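Alanine racemase 1 (PDB 4Y2W) belongs to the alanine racemase family, in which an N-terminal TIM barrel is followed by a beta-rich C-terminal domain, and forms a two-chain assembly. Local coordinates at residues G87-P91 and T92-Q96; D145-Q148 and K149-E153; A209-I212 and L213-Y217; V223-G226 and I227-G231; Y233-K236 and R237-R240. The protein carries 1 engineered substitution. All coordinates share one frame; numbering follows the deposited sequence.

Contact 1: G87-P91 and T92-Q96; sequences GYTPP and TQLRQ
The flat carboxamide of Q93 packs against the pyrrolidine ring of P90, and the two side chains cross obliquely. CG and CD of the proline both lie over one face of the amide, where NE2 of Q93 is 3.6 Å from CG of P90 and CD of Q93 is 4.0 Å from CD of P90. Q93 reaches the proline because CG is anti to its carbonyl carbon (chi1 -56°) and the chain then runs extended; the end of its amide is anchored by a hydrogen bond from NE2 to the backbone O of D4 of the second subunit, which also bonds to OG1 of T92. The backbone turns at P91 and T92. N of Q93 gives a hydrogen bond of 2.9 Å to O of P90, with the donor well above the carbonyl plane (52° out of it), the geometry of a tight 3-10 turn. A weak bond of 3.4 Å from N of L94 to O of P91 follows. L94 spreads its two methyls over the turn: CD1 is 3.7 Å from CA of P91, and CD2 is 3.9 Å from O of T89. CG2 of T89 is 3.8 Å from O of Q93, while its OG1 bonds to Q104 and T68. The turn thus leads from barrel strand 83-85 into helix 94-99, with L94 packed on helix 109-121 and Q93 on helix 68-76.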
# COMPACT_ATOMS: atom_id res chain seq x y z
N GLY A 87 -18.35 0.82 8.27
CA GLY A 87 -17.62 1.27 9.45
C GLY A 87 -18.32 2.36 10.23
O GLY A 87 -19.43 2.78 9.91
N TYR A 88 -17.63 2.81 11.28
CA TYR A 88 -18.11 3.87 12.15
C TYR A 88 -17.74 5.22 11.54
O TYR A 88 -16.58 5.47 11.25
CB TYR A 88 -17.44 3.72 13.51
CG TYR A 88 -17.89 4.69 14.58
CD1 TYR A 88 -19.20 4.68 15.04
CD2 TYR A 88 -16.99 5.59 15.16
CE1 TYR A 88 -19.62 5.56 16.03
CE2 TYR A 88 -17.40 6.46 16.15
CZ TYR A 88 -18.71 6.45 16.58
OH TYR A 88 -19.13 7.31 17.57
N THR A 89 -18.74 6.08 11.34
CA THR A 89 -18.52 7.47 10.96
C THR A 89 -18.58 8.31 12.24
O THR A 89 -19.66 8.47 12.81
CB THR A 89 -19.60 7.96 9.97
OG1 THR A 89 -19.49 7.23 8.74
CG2 THR A 89 -19.45 9.46 9.69
N PRO A 90 -17.42 8.84 12.69
CA PRO A 90 -17.37 9.58 13.96
C PRO A 90 -18.39 10.72 14.06
O PRO A 90 -18.76 11.29 13.03
CB PRO A 90 -15.95 10.15 13.99
CG PRO A 90 -15.16 9.25 13.10
CD PRO A 90 -16.11 8.79 12.03
N PRO A 91 -18.83 11.06 15.29
CA PRO A 91 -19.77 12.17 15.52
C PRO A 91 -19.35 13.50 14.88
O PRO A 91 -20.20 14.26 14.41
CB PRO A 91 -19.78 12.31 17.05
CG PRO A 91 -19.48 10.93 17.53
CD PRO A 91 -18.53 10.34 16.53
N THR A 92 -18.05 13.75 14.85
CA THR A 92 -17.49 14.96 14.25
C THR A 92 -17.67 15.05 12.73
O THR A 92 -17.61 16.14 12.16
CB THR A 92 -15.99 15.08 14.58
OG1 THR A 92 -15.33 13.85 14.21
CG2 THR A 92 -15.78 15.34 16.07
N GLN A 93 -17.87 13.91 12.06
CA GLN A 93 -18.01 13.87 10.61
C GLN A 93 -19.44 13.56 10.14
O GLN A 93 -19.65 13.18 8.99
CB GLN A 93 -17.06 12.82 10.02
CG GLN A 93 -15.60 13.02 10.39
CD GLN A 93 -14.72 11.87 9.93
OE1 GLN A 93 -14.92 11.30 8.86
NE2 GLN A 93 -13.73 11.52 10.75
N LEU A 94 -20.42 13.74 11.03
CA LEU A 94 -21.80 13.34 10.72
C LEU A 94 -22.47 14.27 9.72
O LEU A 94 -23.40 13.86 9.03
CB LEU A 94 -22.64 13.27 12.00
CG LEU A 94 -22.40 12.05 12.89
CD1 LEU A 94 -23.22 12.17 14.17
CD2 LEU A 94 -22.74 10.75 12.17
N ARG A 95 -22.02 15.52 9.66
CA ARG A 95 -22.61 16.50 8.74
C ARG A 95 -22.52 16.03 7.29
O ARG A 95 -23.45 16.21 6.51
CB ARG A 95 -21.94 17.87 8.90
CG ARG A 95 -22.68 19.01 8.22
CD ARG A 95 -22.10 20.37 8.59
NE ARG A 95 -20.84 20.64 7.90
CZ ARG A 95 -20.73 21.03 6.63
NH1 ARG A 95 -21.81 21.21 5.86
NH2 ARG A 95 -19.52 21.25 6.11
N GLN A 96 -21.40 15.39 6.95
CA GLN A 96 -21.09 15.03 5.58
C GLN A 96 -21.96 13.89 5.05
O GLN A 96 -22.47 13.95 3.93
CB GLN A 96 -19.61 14.66 5.45
CG GLN A 96 -18.64 15.76 5.86
CD GLN A 96 -18.76 17.00 4.99
OE1 GLN A 96 -18.14 17.09 3.93
NE2 GLN A 96 -19.57 17.96 5.43

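Contact 2: D145-Q148 and K149-E153; sequences DLAQ and KEILE
O of A147 accepts the shortest bond here, 2.9 Å from N of I151, with the donor nearly along the C=O axis. The bonds on either side of it in sequence complete the turn: N of E150 lies 3.1 Å from O of L146 with an almost straight N-H...O angle of 174°, and N of L152 lies 3.0 Å from O of Q148, tilted 29° from the carbonyl plane. These i to i+4 spacings define regular alpha-helix. Two side-chain pairs run along the same pitch. CB of A147 is 4.1 Å from CD1 of I151, an apolar strip on the buried side, where I151 also meets L194 and L199. Nearer solvent, CD1 of L146 lies 3.5 Å from OE2 of E150. With CG anti to its carbonyl carbon (chi1 -64°) and an extended chain, E150 carries its carboxylate across the tip of that leucine, and its other oxygen, OE1, bonds to the hydroxyl of Y141, which probably limits rotation of the group. Upstream, OD1 of D143 accepts a hydrogen bond from N of L146. Helix 144-155, connecting parallel strands 126-131 and 160-166 and packed beside helix 177-195, is the helical member of a beta-alpha-beta unit, one of the helices that surround the strands of a TIM barrel.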
# COMPACT_ATOMS: atom_id res chain seq x y z
N ASP A 145 -32.04 -9.13 22.85
CA ASP A 145 -33.12 -8.54 23.65
C ASP A 145 -33.01 -7.01 23.65
O ASP A 145 -34.00 -6.31 23.42
CB ASP A 145 -33.05 -9.09 25.09
CG ASP A 145 -34.36 -9.00 25.82
OD1 ASP A 145 -35.38 -9.48 25.27
OD2 ASP A 145 -34.38 -8.46 26.94
N LEU A 146 -31.80 -6.52 23.89
CA LEU A 146 -31.49 -5.10 23.79
C LEU A 146 -31.69 -4.58 22.37
O LEU A 146 -32.16 -3.46 22.17
CB LEU A 146 -30.04 -4.85 24.22
CG LEU A 146 -29.47 -3.45 24.02
CD1 LEU A 146 -30.28 -2.43 24.81
CD2 LEU A 146 -28.00 -3.40 24.42
N ALA A 147 -31.30 -5.39 21.39
CA ALA A 147 -31.40 -5.02 19.99
C ALA A 147 -32.83 -4.68 19.59
O ALA A 147 -33.07 -3.64 18.99
CB ALA A 147 -30.85 -6.13 19.10
N GLN A 148 -33.77 -5.55 19.95
CA GLN A 148 -35.19 -5.33 19.63
C GLN A 148 -35.69 -4.00 20.17
O GLN A 148 -36.36 -3.25 19.46
CB GLN A 148 -36.06 -6.45 20.18
CG GLN A 148 -35.91 -7.77 19.45
CD GLN A 148 -36.89 -8.83 19.95
OE1 GLN A 148 -36.50 -9.96 20.24
NE2 GLN A 148 -38.16 -8.46 20.04
N LYS A 149 -35.36 -3.71 21.43
CA LYS A 149 -35.80 -2.48 22.07
C LYS A 149 -35.30 -1.24 21.32
O LYS A 149 -36.10 -0.38 20.93
CB LYS A 149 -35.32 -2.43 23.53
CG LYS A 149 -35.93 -1.30 24.34
CD LYS A 149 -35.24 -1.13 25.68
CE LYS A 149 -35.81 0.07 26.43
NZ LYS A 149 -35.20 0.23 27.78
N GLU A 150 -33.99 -1.17 21.10
CA GLU A 150 -33.37 -0.01 20.47
C GLU A 150 -33.75 0.13 19.00
O GLU A 150 -33.96 1.24 18.52
CB GLU A 150 -31.85 -0.07 20.61
CG GLU A 150 -31.37 -0.01 22.05
CD GLU A 150 -29.87 0.18 22.19
OE1 GLU A 150 -29.15 -0.03 21.19
OE2 GLU A 150 -29.42 0.55 23.29
N ILE A 151 -33.86 -0.99 18.30
CA ILE A 151 -34.27 -0.99 16.89
C ILE A 151 -35.71 -0.48 16.75
O ILE A 151 -36.02 0.22 15.79
CB ILE A 151 -34.12 -2.39 16.26
CG1 ILE A 151 -32.63 -2.72 16.09
CG2 ILE A 151 -34.81 -2.46 14.90
CD1 ILE A 151 -32.34 -4.18 15.83
N LEU A 152 -36.57 -0.83 17.70
CA LEU A 152 -37.97 -0.38 17.67
C LEU A 152 -38.10 1.12 17.93
O LEU A 152 -39.00 1.76 17.39
CB LEU A 152 -38.83 -1.18 18.67
CG LEU A 152 -39.24 -2.59 18.20
CD1 LEU A 152 -39.67 -3.45 19.38
CD2 LEU A 152 -40.33 -2.52 17.15
N GLU A 153 -37.21 1.68 18.75
CA GLU A 153 -37.19 3.12 18.97
C GLU A 153 -36.76 3.84 17.69
O GLU A 153 -37.40 4.82 17.29
CB GLU A 153 -36.24 3.47 20.12
CG GLU A 153 -36.47 4.86 20.69
CD GLU A 153 -35.66 5.15 21.95
OE1 GLU A 153 -35.48 6.34 22.27
OE2 GLU A 153 -35.20 4.19 22.61

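Contact 3: A209-I212 and L213-Y217; sequences AAAI and LNLNY. With PO4 (phosphate ion), chain C.
L213 leans back along its helix over the carbonyl of A209. Its CB is 3.8 Å from O of A209, CG comes to 3.4 Å from the same oxygen, and CD1 continues past it to I228 and V238, the leucine thereby joining three parts of the chain. This course follows from CG being anti to the carbonyl carbon (chi1 -64°), which turns the branch back toward the N-terminal end of the helix. O of A209 is also the acceptor for N of L213 at 3.2 Å, with the donor tilted 28° from the carbonyl plane. One residue on, N214 repeats the course: its carboxamide CG lies over O of A210, which takes a weak bond from N of N214. The following N-H, of L215, makes a bond to O of A211 whose N-H...O angle of only 127° marks it as weak. From L215 onward the chain is loop. L215 packs back on the helix, its CD2 3.8 Å from CB of A211, while its CB lies above one face of the Y217 ring, toward the rim. Y217 in turn meets F184 edge to face. At the other end, N of A209 points to O1 of a phosphate ion, a weak bond of 3.5 Å. The ion probably came from the crystallisation liquor. Its place is nonetheless telling: a short helix starting directly at the end of barrel strand 203-208, with its first N-H turned to the anion, is consistent with the phosphate site that many TIM barrels build beyond strands seven and eight.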
# COMPACT_ATOMS: atom_id res chain seq x y z
N ALA A 209 -19.58 -13.25 -0.84
CA ALA A 209 -19.30 -14.14 -1.98
C ALA A 209 -19.37 -15.65 -1.66
O ALA A 209 -19.91 -16.43 -2.45
CB ALA A 209 -17.96 -13.80 -2.60
N ALA A 210 -18.84 -16.04 -0.51
CA ALA A 210 -18.80 -17.45 -0.12
C ALA A 210 -20.20 -18.05 0.04
O ALA A 210 -20.47 -19.16 -0.43
CB ALA A 210 -18.01 -17.62 1.16
N ALA A 211 -21.08 -17.31 0.70
CA ALA A 211 -22.46 -17.74 0.92
C ALA A 211 -23.32 -17.57 -0.33
O ALA A 211 -24.31 -18.28 -0.51
CB ALA A 211 -23.07 -16.99 2.09
N ILE A 212 -22.96 -16.62 -1.19
CA ILE A 212 -23.69 -16.41 -2.45
C ILE A 212 -23.56 -17.63 -3.36
O ILE A 212 -24.53 -18.01 -4.04
CB ILE A 212 -23.19 -15.15 -3.18
CG1 ILE A 212 -23.58 -13.89 -2.40
CG2 ILE A 212 -23.75 -15.07 -4.60
CD1 ILE A 212 -22.69 -12.70 -2.67
N LEU A 213 -22.38 -18.24 -3.37
CA LEU A 213 -22.14 -19.42 -4.20
C LEU A 213 -22.80 -20.66 -3.61
O LEU A 213 -23.49 -21.41 -4.31
CB LEU A 213 -20.63 -19.66 -4.35
CG LEU A 213 -19.85 -18.57 -5.09
CD1 LEU A 213 -18.36 -18.75 -4.88
CD2 LEU A 213 -20.18 -18.56 -6.58
N ASN A 214 -22.59 -20.87 -2.31
CA ASN A 214 -23.00 -22.09 -1.63
C ASN A 214 -24.43 -22.03 -1.11
O ASN A 214 -25.27 -22.85 -1.48
CB ASN A 214 -22.06 -22.35 -0.44
CG ASN A 214 -20.61 -22.49 -0.85
OD1 ASN A 214 -20.28 -22.55 -2.04
ND2 ASN A 214 -19.72 -22.54 0.14
N LEU A 215 -24.69 -21.04 -0.26
CA LEU A 215 -25.92 -20.98 0.53
C LEU A 215 -27.03 -20.20 -0.18
O LEU A 215 -27.14 -18.99 -0.02
CB LEU A 215 -25.62 -20.34 1.89
CG LEU A 215 -24.84 -21.13 2.95
CD1 LEU A 215 -23.81 -22.10 2.38
CD2 LEU A 215 -24.14 -20.17 3.90
N ASN A 216 -27.86 -20.91 -0.95
CA ASN A 216 -28.93 -20.26 -1.71
C ASN A 216 -29.97 -19.58 -0.81
O ASN A 216 -30.64 -18.63 -1.24
CB ASN A 216 -29.63 -21.28 -2.63
CG ASN A 216 -29.64 -20.85 -4.09
OD1 ASN A 216 -30.70 -20.67 -4.70
ND2 ASN A 216 -28.45 -20.69 -4.66
N TYR A 217 -30.12 -20.07 0.42
CA TYR A 217 -31.05 -19.49 1.39
C TYR A 217 -30.61 -18.11 1.90
O TYR A 217 -31.46 -17.27 2.21
CB TYR A 217 -31.27 -20.44 2.58
CG TYR A 217 -30.05 -20.79 3.40
CD1 TYR A 217 -29.57 -19.93 4.39
CD2 TYR A 217 -29.39 -22.00 3.21
CE1 TYR A 217 -28.46 -20.26 5.15
CE2 TYR A 217 -28.27 -22.34 3.96
CZ TYR A 217 -27.81 -21.47 4.93
OH TYR A 217 -26.71 -21.81 5.68
P PO4 C . -16.38 -10.60 0.00
O1 PO4 C . -16.78 -11.25 -1.30
O2 PO4 C . -16.24 -11.64 1.09
O3 PO4 C . -17.45 -9.60 0.41
O4 PO4 C . -15.06 -9.88 -0.17

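Contact 4: V223-G226 and I227-G231; sequences VRPG and IILFG. With PO4 (phosphate ion), chain C.
P225 packs its ring carbon CB against I228 and L229, 3.7 Å from CG2 of I228 and 4.0 Å from CG of L229. The isoleucine touches with its short branch: CG1 is anti to the backbone N (chi1 -159°), which turns the longer arm away from the proline, and CG2, set between the backbone N and carbonyl carbon, is the methyl left facing P225. I25 is a further neighbour of this side chain. I227 has the same kind of first torsion but a different neighbour, for its CG2 stands 3.7 Å from O1 of the phosphate ion. L229 takes the other common form, with CG anti to its carbonyl carbon (chi1 -62°), and lies across the turn, so that CD1 approaches O of P225; the side chain also packs on A37 and F22. F230 shares that first torsion, and its ring comes obliquely to G226, CD2 being 3.2 Å from O; elsewhere the ring meets those of H46 and Y44. The same G226 carbonyl accepts N of L229 at 2.9 Å, the donor above the carbonyl plane, as in a 3-10 turn, and N of F230 bonds on to O of I227. Two successive backbone N-H groups remain for the anion. N of I227 aims almost straight at O4, though at a long 3.5 Å, and N of G226 reaches O1 at 3.3 Å; both bonds are weak. The chemistry is consistent with an anion site built from peptide N-H groups at the start of a 3-10 turn, whose dipole would probably assist, set within a hydrophobic surround, although the ion itself probably came from the crystallisation liquor.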
# COMPACT_ATOMS: atom_id res chain seq x y z
N VAL A 223 -27.62 -8.96 -1.68
CA VAL A 223 -26.42 -9.78 -1.66
C VAL A 223 -25.17 -8.89 -1.82
O VAL A 223 -25.23 -7.85 -2.48
CB VAL A 223 -26.56 -10.89 -2.74
CG1 VAL A 223 -25.36 -10.99 -3.66
CG2 VAL A 223 -26.88 -12.23 -2.08
N ARG A 224 -24.05 -9.29 -1.20
CA ARG A 224 -22.86 -8.43 -1.08
C ARG A 224 -21.58 -9.01 -1.73
O ARG A 224 -20.64 -9.39 -1.02
CB ARG A 224 -22.57 -8.14 0.40
CG ARG A 224 -23.68 -7.40 1.14
CD ARG A 224 -23.17 -6.88 2.49
NE ARG A 224 -22.56 -7.95 3.28
CZ ARG A 224 -23.10 -8.56 4.33
NH1 ARG A 224 -24.31 -8.23 4.79
NH2 ARG A 224 -22.42 -9.52 4.95
N PRO A 225 -21.53 -9.07 -3.07
CA PRO A 225 -20.32 -9.55 -3.73
C PRO A 225 -19.20 -8.51 -3.69
O PRO A 225 -19.44 -7.33 -3.94
CB PRO A 225 -20.77 -9.77 -5.17
CG PRO A 225 -21.89 -8.82 -5.37
CD PRO A 225 -22.59 -8.75 -4.04
N GLY A 226 -17.99 -8.96 -3.37
CA GLY A 226 -16.81 -8.09 -3.33
C GLY A 226 -15.70 -8.63 -4.20
O GLY A 226 -15.68 -8.40 -5.41
N ILE A 227 -14.77 -9.36 -3.58
CA ILE A 227 -13.62 -9.92 -4.29
C ILE A 227 -14.02 -10.69 -5.55
O ILE A 227 -13.33 -10.64 -6.56
CB ILE A 227 -12.77 -10.84 -3.38
CG1 ILE A 227 -11.47 -11.27 -4.07
CG2 ILE A 227 -13.56 -12.08 -2.95
CD1 ILE A 227 -10.62 -10.13 -4.57
N ILE A 228 -15.15 -11.38 -5.49
CA ILE A 228 -15.62 -12.19 -6.61
C ILE A 228 -15.87 -11.37 -7.87
O ILE A 228 -15.72 -11.87 -8.99
CB ILE A 228 -16.89 -12.99 -6.21
CG1 ILE A 228 -17.08 -14.19 -7.14
CG2 ILE A 228 -18.12 -12.09 -6.17
CD1 ILE A 228 -17.96 -15.27 -6.54
N LEU A 229 -16.22 -10.09 -7.70
CA LEU A 229 -16.37 -9.17 -8.83
C LEU A 229 -15.03 -8.90 -9.54
O LEU A 229 -15.02 -8.40 -10.66
CB LEU A 229 -16.96 -7.84 -8.36
CG LEU A 229 -18.37 -7.86 -7.75
CD1 LEU A 229 -18.66 -6.53 -7.07
CD2 LEU A 229 -19.42 -8.16 -8.81
N PHE A 230 -13.92 -9.23 -8.88
CA PHE A 230 -12.58 -8.93 -9.40
C PHE A 230 -11.79 -10.18 -9.78
O PHE A 230 -10.55 -10.21 -9.71
CB PHE A 230 -11.84 -8.04 -8.39
CG PHE A 230 -12.61 -6.80 -8.03
CD1 PHE A 230 -12.64 -5.71 -8.90
CD2 PHE A 230 -13.35 -6.73 -6.85
CE1 PHE A 230 -13.37 -4.57 -8.58
CE2 PHE A 230 -14.08 -5.59 -6.54
CZ PHE A 230 -14.09 -4.51 -7.40
N GLY A 231 -12.51 -11.22 -10.22
CA GLY A 231 -11.91 -12.38 -10.86
C GLY A 231 -11.21 -13.37 -9.94
O GLY A 231 -10.33 -14.10 -10.38
P PO4 C . -16.38 -10.60 0.00
O1 PO4 C . -16.78 -11.25 -1.30
O2 PO4 C . -16.24 -11.64 1.09
O3 PO4 C . -17.45 -9.60 0.41
O4 PO4 C . -15.06 -9.88 -0.17

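Contact 5: Y233-K236 and R237-R240; sequences YPSK and RVER
R240 lays its aliphatic stem over one face of the Y233 ring in a CH-pi contact: CG is 3.5 Å from the ring centroid and 12° off the normal, hence practically above the centre. CB lies nearer the hydroxyl end, and the chain, extended from CG to NE, carries the guanidinium to the opposite part of the ring. There NH1 is 3.2 Å from CD2 of Y233, with the two planes inclined by 39°, too far from parallel for a flat stack. Beyond the ring, NH2 gives a hydrogen bond to O of S235 at 3.1 Å, 27° out of the guanidinium plane, and forms a salt bridge with E349. V238 fits between the tyrosine and the proline: CG2 is 3.8 Å from CD1 of Y233, and CG1 is 4.2 Å from CG of P234. The next shell holds the loop in shape. OG of S235, bonded to O of S173, also accepts a weak bond of 3.4 Å from N of R237, an ST turn; N of V238 makes another weak bond, 3.3 Å, to O of K236, in the manner of an inverse gamma turn around R237. Farther out, K236 pairs with D353, and NE of R237 bonds to O of E174. The like charges of K236 and R240 sit near one another, but these acids probably offset them. The whole is an irregular, tightly turned loop, part of the long connection from barrel strand 222-224 to strand 248-260, fastened by L213 to helix 209-214 and by salt bridges to helix 348-354.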
# COMPACT_ATOMS: atom_id res chain seq x y z
N TYR A 233 -11.75 -16.00 -6.13
CA TYR A 233 -12.61 -16.61 -5.14
C TYR A 233 -12.04 -16.37 -3.74
O TYR A 233 -10.83 -16.19 -3.59
CB TYR A 233 -12.76 -18.11 -5.41
CG TYR A 233 -13.56 -18.43 -6.66
CD1 TYR A 233 -14.95 -18.33 -6.65
CD2 TYR A 233 -12.94 -18.84 -7.83
CE1 TYR A 233 -15.70 -18.62 -7.78
CE2 TYR A 233 -13.68 -19.13 -8.97
CZ TYR A 233 -15.06 -19.02 -8.94
OH TYR A 233 -15.81 -19.31 -10.06
N PRO A 234 -12.91 -16.34 -2.72
CA PRO A 234 -12.47 -16.06 -1.34
C PRO A 234 -11.68 -17.21 -0.69
O PRO A 234 -10.91 -16.97 0.23
CB PRO A 234 -13.78 -15.82 -0.59
CG PRO A 234 -14.80 -16.58 -1.35
CD PRO A 234 -14.37 -16.54 -2.79
N SER A 235 -11.89 -18.43 -1.17
CA SER A 235 -11.20 -19.60 -0.62
C SER A 235 -11.24 -20.76 -1.61
O SER A 235 -11.69 -20.60 -2.75
CB SER A 235 -11.84 -20.01 0.71
OG SER A 235 -13.13 -20.56 0.51
N LYS A 236 -10.77 -21.92 -1.18
CA LYS A 236 -10.81 -23.12 -2.00
C LYS A 236 -12.05 -23.98 -1.76
O LYS A 236 -12.33 -24.89 -2.54
CB LYS A 236 -9.54 -23.95 -1.78
CG LYS A 236 -8.27 -23.17 -2.10
CD LYS A 236 -7.04 -24.06 -2.13
CE LYS A 236 -5.86 -23.33 -2.75
NZ LYS A 236 -5.53 -22.06 -2.05
N ARG A 237 -12.81 -23.68 -0.70
CA ARG A 237 -14.02 -24.44 -0.36
C ARG A 237 -15.30 -23.76 -0.87
O ARG A 237 -16.27 -23.59 -0.12
CB ARG A 237 -14.13 -24.64 1.16
CG ARG A 237 -12.85 -25.11 1.85
CD ARG A 237 -13.18 -25.86 3.14
NE ARG A 237 -12.42 -25.36 4.29
CZ ARG A 237 -11.13 -25.59 4.52
NH1 ARG A 237 -10.40 -26.31 3.67
NH2 ARG A 237 -10.56 -25.08 5.61
N VAL A 238 -15.30 -23.40 -2.15
CA VAL A 238 -16.47 -22.80 -2.79
C VAL A 238 -16.72 -23.52 -4.11
O VAL A 238 -15.81 -24.10 -4.69
CB VAL A 238 -16.30 -21.28 -3.02
CG1 VAL A 238 -16.09 -20.56 -1.70
CG2 VAL A 238 -15.15 -20.98 -3.98
N GLU A 239 -17.97 -23.48 -4.58
CA GLU A 239 -18.39 -24.31 -5.72
C GLU A 239 -17.85 -23.84 -7.08
O GLU A 239 -17.55 -24.67 -7.94
CB GLU A 239 -19.92 -24.43 -5.75
CG GLU A 239 -20.47 -25.13 -4.51
CD GLU A 239 -21.96 -25.43 -4.59
OE1 GLU A 239 -22.63 -24.91 -5.50
OE2 GLU A 239 -22.45 -26.18 -3.73
N ARG A 240 -17.72 -22.52 -7.26
CA ARG A 240 -17.13 -21.93 -8.48
C ARG A 240 -17.96 -22.23 -9.73
O ARG A 240 -17.40 -22.48 -10.80
CB ARG A 240 -15.68 -22.40 -8.68
CG ARG A 240 -14.77 -22.18 -7.47
CD ARG A 240 -13.34 -22.65 -7.73
NE ARG A 240 -12.46 -22.29 -6.60
CZ ARG A 240 -11.29 -21.64 -6.70
NH1 ARG A 240 -10.79 -21.26 -7.87
NH2 ARG A 240 -10.61 -21.38 -5.59

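Contacts 3, 4 and 5 form one cluster: I212 of contact 3 meets V223 of contact 4, L213 meets V238 of contact 5, and contacts 3 and 4 share the phosphate. Contact 4 is wholly buried near the centre of the chain, contact 3 is mostly buried, and both combine apolar packing with weak backbone N-H bonds to an anion. Contact 5, partly buried, combines a CH-pi contact and apolar packing with salt bridges to helix 348-354. Contacts 1 and 2 lie away from this cluster, with about 12 Å between the nearest atoms of the two; contact 1 is the buried turn after strand 83-85 that meets the second subunit, contact 2 a partly exposed outer helix.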